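Local coordinates for protein mannosyl-6-phosphatase (Bacteroides thetaiotaomicron, PDB 4C1R) that probably removes phosphate from mannose-6-phosphate groups of yeast mannan as a magnesium-dependent hydrolase of the endonuclease/exonuclease/phosphatase family, at residues A[44-49]-A[75-80]. Numbering follows the deposited sequence.
With MG (magnesium ion), chain E.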
loop_
_atom_site.group_PDB
_atom_site.type_symbol
_atom_site.label_atom_id
_atom_site.label_comp_id
_atom_site.label_asym_id
_atom_site.label_seq_id
_atom_site.Cartn_x
_atom_site.Cartn_y
_atom_site.Cartn_z
ATOM N N THR A 44 -2.866 -0.937 2.163
ATOM C CA THR A 44 -3.934 -0.204 1.539
ATOM C C THR A 44 -3.789 1.305 1.735
ATOM O O THR A 44 -3.198 1.781 2.733
ATOM C CB THR A 44 -5.338 -0.680 2.069
ATOM O OG1 THR A 44 -5.591 -0.219 3.405
ATOM C CG2 THR A 44 -5.411 -2.175 2.067
ATOM N N GLN A 45 -4.355 2.070 0.801
ATOM C CA GLN A 45 -4.429 3.538 0.980
ATOM C C GLN A 45 -5.857 4.019 0.791
ATOM O O GLN A 45 -6.653 3.366 0.116
ATOM C CB GLN A 45 -3.465 4.261 0.024
ATOM C CG GLN A 45 -2.014 3.782 0.176
ATOM C CD GLN A 45 -1.728 2.499 -0.625
ATOM O OE1 GLN A 45 -2.199 2.354 -1.752
ATOM N NE2 GLN A 45 -0.897 1.602 -0.074
ATOM N N GLU A 46 -6.166 5.155 1.408
ATOM C CA GLU A 46 -7.403 5.918 1.209
ATOM C C GLU A 46 -8.660 5.474 1.954
ATOM O O GLU A 46 -9.656 6.174 1.864
ATOM C CB GLU A 46 -7.713 6.192 -0.271
ATOM C CG GLU A 46 -6.644 7.031 -0.965
ATOM C CD GLU A 46 -7.110 7.559 -2.286
ATOM O OE1 GLU A 46 -8.355 7.591 -2.494
ATOM O OE2 GLU A 46 -6.229 7.954 -3.097
ATOM N N CYS A 47 -8.620 4.372 2.709
ATOM C CA CYS A 47 -9.842 3.888 3.351
ATOM C C CYS A 47 -10.213 4.769 4.543
ATOM O O CYS A 47 -9.349 5.041 5.401
ATOM C CB CYS A 47 -9.665 2.455 3.857
ATOM S SG CYS A 47 -9.657 1.212 2.533
ATOM N N PHE A 48 -11.488 5.178 4.621
ATOM C CA PHE A 48 -12.059 5.647 5.888
ATOM C C PHE A 48 -12.351 4.454 6.748
ATOM O O PHE A 48 -12.381 3.346 6.250
ATOM C CB PHE A 48 -13.339 6.476 5.679
ATOM C CG PHE A 48 -13.121 7.723 4.868
ATOM C CD1 PHE A 48 -12.497 8.828 5.419
ATOM C CD2 PHE A 48 -13.535 7.788 3.540
ATOM C CE1 PHE A 48 -12.284 9.973 4.673
ATOM C CE2 PHE A 48 -13.327 8.939 2.777
ATOM C CZ PHE A 48 -12.707 10.036 3.358
ATOM N N LEU A 49 -12.520 4.662 8.058
ATOM C CA LEU A 49 -12.797 3.569 8.986
ATOM C C LEU A 49 -13.908 2.665 8.475
ATOM O O LEU A 49 -13.813 1.437 8.628
ATOM C CB LEU A 49 -13.149 4.082 10.406
ATOM C CG LEU A 49 -13.572 2.981 11.399
ATOM C CD1 LEU A 49 -12.420 2.030 11.731
ATOM C CD2 LEU A 49 -14.154 3.583 12.678
ATOM N N LYS A 75 -10.359 9.165 12.703
ATOM C CA LYS A 75 -10.777 10.155 11.710
ATOM C C LYS A 75 -9.830 10.181 10.532
ATOM O O LYS A 75 -8.612 10.266 10.704
ATOM C CB LYS A 75 -10.858 11.562 12.313
ATOM C CG LYS A 75 -12.098 11.835 13.169
ATOM C CD LYS A 75 -12.168 13.328 13.500
ATOM C CE LYS A 75 -13.585 13.898 13.451
ATOM N NZ LYS A 75 -14.082 14.345 14.791
ATOM N N GLY A 76 -10.391 10.178 9.322
ATOM C CA GLY A 76 -9.577 10.446 8.156
ATOM C C GLY A 76 -9.185 9.159 7.422
ATOM O O GLY A 76 -9.519 8.047 7.844
ATOM N N GLU A 77 -8.489 9.340 6.317
ATOM C CA GLU A 77 -7.962 8.218 5.560
ATOM C C GLU A 77 -6.910 7.437 6.347
ATOM O O GLU A 77 -6.173 8.001 7.171
ATOM C CB GLU A 77 -7.396 8.710 4.243
ATOM C CG GLU A 77 -8.489 9.134 3.269
ATOM C CD GLU A 77 -7.941 9.607 1.929
ATOM O OE1 GLU A 77 -6.769 9.296 1.566
ATOM O OE2 GLU A 77 -8.698 10.270 1.208
ATOM N N HIS A 78 -6.874 6.135 6.120
ATOM C CA HIS A 78 -5.848 5.286 6.751
ATOM C C HIS A 78 -4.817 4.773 5.741
ATOM O O HIS A 78 -5.103 4.623 4.533
ATOM C CB HIS A 78 -6.484 4.104 7.434
ATOM C CG HIS A 78 -7.448 4.451 8.538
ATOM N ND1 HIS A 78 -8.649 5.094 8.309
ATOM C CD2 HIS A 78 -7.480 4.069 9.837
ATOM C CE1 HIS A 78 -9.329 5.179 9.442
ATOM N NE2 HIS A 78 -8.659 4.531 10.375
ATOM N N SER A 79 -3.606 4.545 6.232
ATOM C CA SER A 79 -2.637 3.738 5.531
ATOM C C SER A 79 -2.628 2.340 6.133
ATOM O O SER A 79 -1.593 1.859 6.591
ATOM C CB SER A 79 -1.258 4.351 5.684
ATOM O OG SER A 79 -1.192 5.556 4.970
ATOM N N ALA A 80 -3.783 1.701 6.163
ATOM C CA ALA A 80 -3.980 0.462 6.948
ATOM C C ALA A 80 -3.242 -0.732 6.329
ATOM O O ALA A 80 -3.186 -0.857 5.104
ATOM C CB ALA A 80 -5.484 0.153 7.064
HETATM MG MG MG E . -6.505 8.381 -5.164
HETATM O O HOH W 1 -6.352 2.412 3.835
HETATM O O HOH W 2 -4.588 7.441 2.069
HETATM O O HOH W 3 -8.584 9.143 -4.607
HETATM O O HOH W 4 -11.799 7.398 9.082
HETATM O O HOH W 5 -7.276 6.429 -5.411
HETATM O O HOH W 6 -6.771 8.654 -7.044
HETATM O O HOH W 7 -5.915 10.284 -4.851
HETATM O O HOH W 8 -4.462 7.862 -5.598
#
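With CG anti to its own carbonyl carbon (chi1 -61°), His-78 turns its ring so that ND1 faces Cys-47 O, which lies at the ring edge, and the same choice in Glu-46 and Glu-77 sets their extended chains side by side, pointing the same way. Cys-47 O is gripped twice by one residue: His-78 N donates at 2.8 Å, and His-78 ND1 at 3.0 Å from the opposite face of the carbonyl plane. With an alanine at His-78, Cys-47 O would probably lose one of these two N-H groups, and a gap would open beside Leu-49, whose N lies 3.5 Å from His-78 CE1. Water 1 joins His-78 O, Cys-47 N and Thr-44 OG1, while Thr-44 N bonds almost straight to Ala-80 O at 3.0 Å. Glu-77 CG lies over one face of the Phe-48 ring. Glu-77 OE1 lies 3.4 Å from Glu-46 CG; the carboxylate planes are 23° apart, and Asn-11 bridges them, its backbone N bonding Glu-46 OE1 and its ND2, weakly, Glu-77 OE2. Glu-46 OE2 binds magnesium at 2.1 Å and also takes Asn-8 ND2; five waters complete the octahedron. A glutamate just past the end of a core strand, holding a probably catalytic magnesium, is characteristic of the DNase I-like fold.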